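Local coordinates for conserved hypothetical protein (Staphylococcus aureus subsp. aureus, PDB 1TSJ), which is of unknown function but belongs to the glyoxalase clan, in a family named after 3-demethylubiquinone-9 3-methyltransferase, at residues Q15-V20 and I33-Y38. Residues are numbered along the deposited sequence; the frame is centred on the assembly and turned at random.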
loop_
_atom_site.group_PDB
_atom_site.type_symbol
_atom_site.label_atom_id
_atom_site.label_comp_id
_atom_site.label_asym_id
_atom_site.label_seq_id
_atom_site.Cartn_x
_atom_site.Cartn_y
_atom_site.Cartn_z
ATOM N N GLN A 15 14.801 4.298 -1.221
ATOM C CA GLN A 15 15.191 4.624 0.103
ATOM C C GLN A 15 14.342 3.921 1.154
ATOM O O GLN A 15 14.309 4.292 2.341
ATOM C CB GLN A 15 15.161 6.145 0.275
ATOM C CG GLN A 15 16.032 6.959 -0.675
ATOM C CD GLN A 15 16.102 8.406 -0.161
ATOM O OE1 GLN A 15 17.033 8.771 0.584
ATOM N NE2 GLN A 15 15.082 9.216 -0.512
ATOM N N ALA A 16 13.681 2.875 0.736
ATOM C CA ALA A 16 12.724 2.275 1.622
ATOM C C ALA A 16 13.417 1.508 2.732
ATOM O O ALA A 16 13.036 1.620 3.848
ATOM C CB ALA A 16 11.761 1.353 0.839
ATOM N N GLU A 17 14.418 0.713 2.417
ATOM C CA GLU A 17 15.113 -0.038 3.468
ATOM C C GLU A 17 15.709 0.846 4.573
ATOM O O GLU A 17 15.536 0.588 5.752
ATOM C CB GLU A 17 16.109 -0.958 2.818
ATOM C CG GLU A 17 16.783 -1.843 3.772
ATOM C CD GLU A 17 17.582 -2.985 3.103
ATOM O OE1 GLU A 17 18.402 -2.811 2.153
ATOM O OE2 GLU A 17 17.433 -4.116 3.584
ATOM N N GLU A 18 16.313 1.937 4.187
ATOM C CA GLU A 18 16.709 2.966 5.133
ATOM C C GLU A 18 15.551 3.652 5.929
ATOM O O GLU A 18 15.728 3.858 7.146
ATOM C CB GLU A 18 17.507 4.118 4.414
ATOM C CG GLU A 18 18.059 3.812 2.971
ATOM C CD GLU A 18 18.542 5.081 2.129
ATOM O OE1 GLU A 18 18.783 4.935 0.786
ATOM O OE2 GLU A 18 18.656 6.230 2.820
ATOM N N ALA A 19 14.484 4.143 5.230
ATOM C CA ALA A 19 13.339 4.762 5.853
ATOM C C ALA A 19 12.776 3.814 6.865
ATOM O O ALA A 19 12.705 4.130 8.066
ATOM C CB ALA A 19 12.292 5.001 4.890
ATOM N N VAL A 20 12.398 2.613 6.425
ATOM C CA VAL A 20 11.954 1.572 7.380
ATOM C C VAL A 20 12.864 1.395 8.573
ATOM O O VAL A 20 12.392 1.326 9.688
ATOM C CB VAL A 20 11.844 0.264 6.657
ATOM C CG1 VAL A 20 11.617 -0.836 7.554
ATOM C CG2 VAL A 20 10.689 0.349 5.780
ATOM N N ILE A 33 8.272 -6.759 9.564
ATOM C CA ILE A 33 7.781 -8.053 9.400
ATOM C C ILE A 33 8.060 -8.689 8.005
ATOM O O ILE A 33 8.143 -9.851 7.896
ATOM C CB ILE A 33 6.337 -8.248 9.992
ATOM C CG1 ILE A 33 5.333 -8.469 8.922
ATOM C CG2 ILE A 33 5.858 -7.092 10.926
ATOM C CD1 ILE A 33 5.278 -9.918 8.428
ATOM N N THR A 34 8.349 -7.960 6.952
ATOM C CA THR A 34 8.407 -8.515 5.586
ATOM C C THR A 34 9.164 -7.469 4.810
ATOM O O THR A 34 8.818 -6.269 4.834
ATOM C CB THR A 34 6.954 -8.650 4.970
ATOM O OG1 THR A 34 6.271 -9.893 5.396
ATOM C CG2 THR A 34 6.888 -8.573 3.352
HETATM N N MSE A 35 10.241 -7.922 4.182
HETATM C CA MSE A 35 10.857 -7.218 3.164
HETATM C C MSE A 35 11.176 -8.056 1.983
HETATM O O MSE A 35 11.875 -9.068 2.125
HETATM C CB MSE A 35 12.158 -6.742 3.682
HETATM C CG MSE A 35 12.081 -5.446 4.230
HETATM SE SE MSE A 35 13.503 -4.282 3.608
HETATM C CE MSE A 35 12.791 -2.594 4.594
ATOM N N ALA A 36 10.797 -7.596 0.791
ATOM C CA ALA A 36 11.155 -8.269 -0.426
ATOM C C ALA A 36 11.776 -7.274 -1.327
ATOM O O ALA A 36 11.195 -6.241 -1.525
ATOM C CB ALA A 36 9.998 -8.898 -1.046
ATOM N N LYS A 37 12.986 -7.592 -1.834
ATOM C CA LYS A 37 13.705 -6.743 -2.776
ATOM C C LYS A 37 13.489 -7.154 -4.217
ATOM O O LYS A 37 13.097 -8.318 -4.514
ATOM C CB LYS A 37 15.174 -6.840 -2.552
ATOM C CG LYS A 37 15.677 -6.905 -1.114
ATOM C CD LYS A 37 15.291 -5.723 -0.278
ATOM C CE LYS A 37 16.356 -5.416 0.836
ATOM N NZ LYS A 37 17.539 -4.637 0.293
ATOM N N TYR A 38 13.773 -6.257 -5.126
ATOM C CA TYR A 38 13.815 -6.631 -6.532
ATOM C C TYR A 38 15.052 -7.423 -6.992
ATOM O O TYR A 38 16.212 -6.993 -6.736
ATOM C CB TYR A 38 13.764 -5.388 -7.395
ATOM C CG TYR A 38 12.376 -4.743 -7.386
ATOM C CD1 TYR A 38 12.250 -3.403 -6.947
ATOM C CD2 TYR A 38 11.204 -5.478 -7.871
ATOM C CE1 TYR A 38 11.111 -2.822 -6.933
ATOM C CE2 TYR A 38 10.015 -4.906 -7.861
ATOM C CZ TYR A 38 9.986 -3.558 -7.369
ATOM O OH TYR A 38 8.817 -2.858 -7.262
#
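Glu-17 sets CG anti to its backbone N (chi1 -175°) and runs extended from there, which carries its carboxylate out from the helix toward Lys-37. The lysine chain bends at chi2 and again at chi4, where NZ swings round to meet that carboxylate, the two side chains crossing at about a right angle. Lys-37 NZ donates to Glu-17 OE1 at 2.7 Å in a salt bridge, and it comes in from above the carboxylate plane, 53° out of it. The ammonium has another partner in the carbonyl oxygen of Gly-47, a bond that ties the lysine back to the chain just ahead of strand 49-56.

Helix 16-26 packs here against the mixed beta-sheet as the helix of a beta-alpha-beta-beta-beta module of the glyoxalase clan, made of strand 6-11, this helix and strands 31-37, 49-56 and 59-64. Segments 16-20 and 33-37 run nearly antiparallel, at 162° and with axes 11.1 Å apart at their closest. Strand 31-37 pairs with 49-56, and a classic beta bulge sets Ile-33 and Thr-34 both against Ile-53.

Next to the salt bridge, the selenomethionine Met-35 reaches from the strand to the helix. Its CE sits 3.6 Å from Glu-17 CA and also reaches Val-20, tip to tip, with Val-20 CG1 at 3.6 Å. The Met-35 side chain crosses that of Glu-17 at about a right angle, with SE 4.1 Å from Glu-17 CG, so the aliphatic part of Glu-17 packs on Met-35 while its carboxylate continues on to Lys-37.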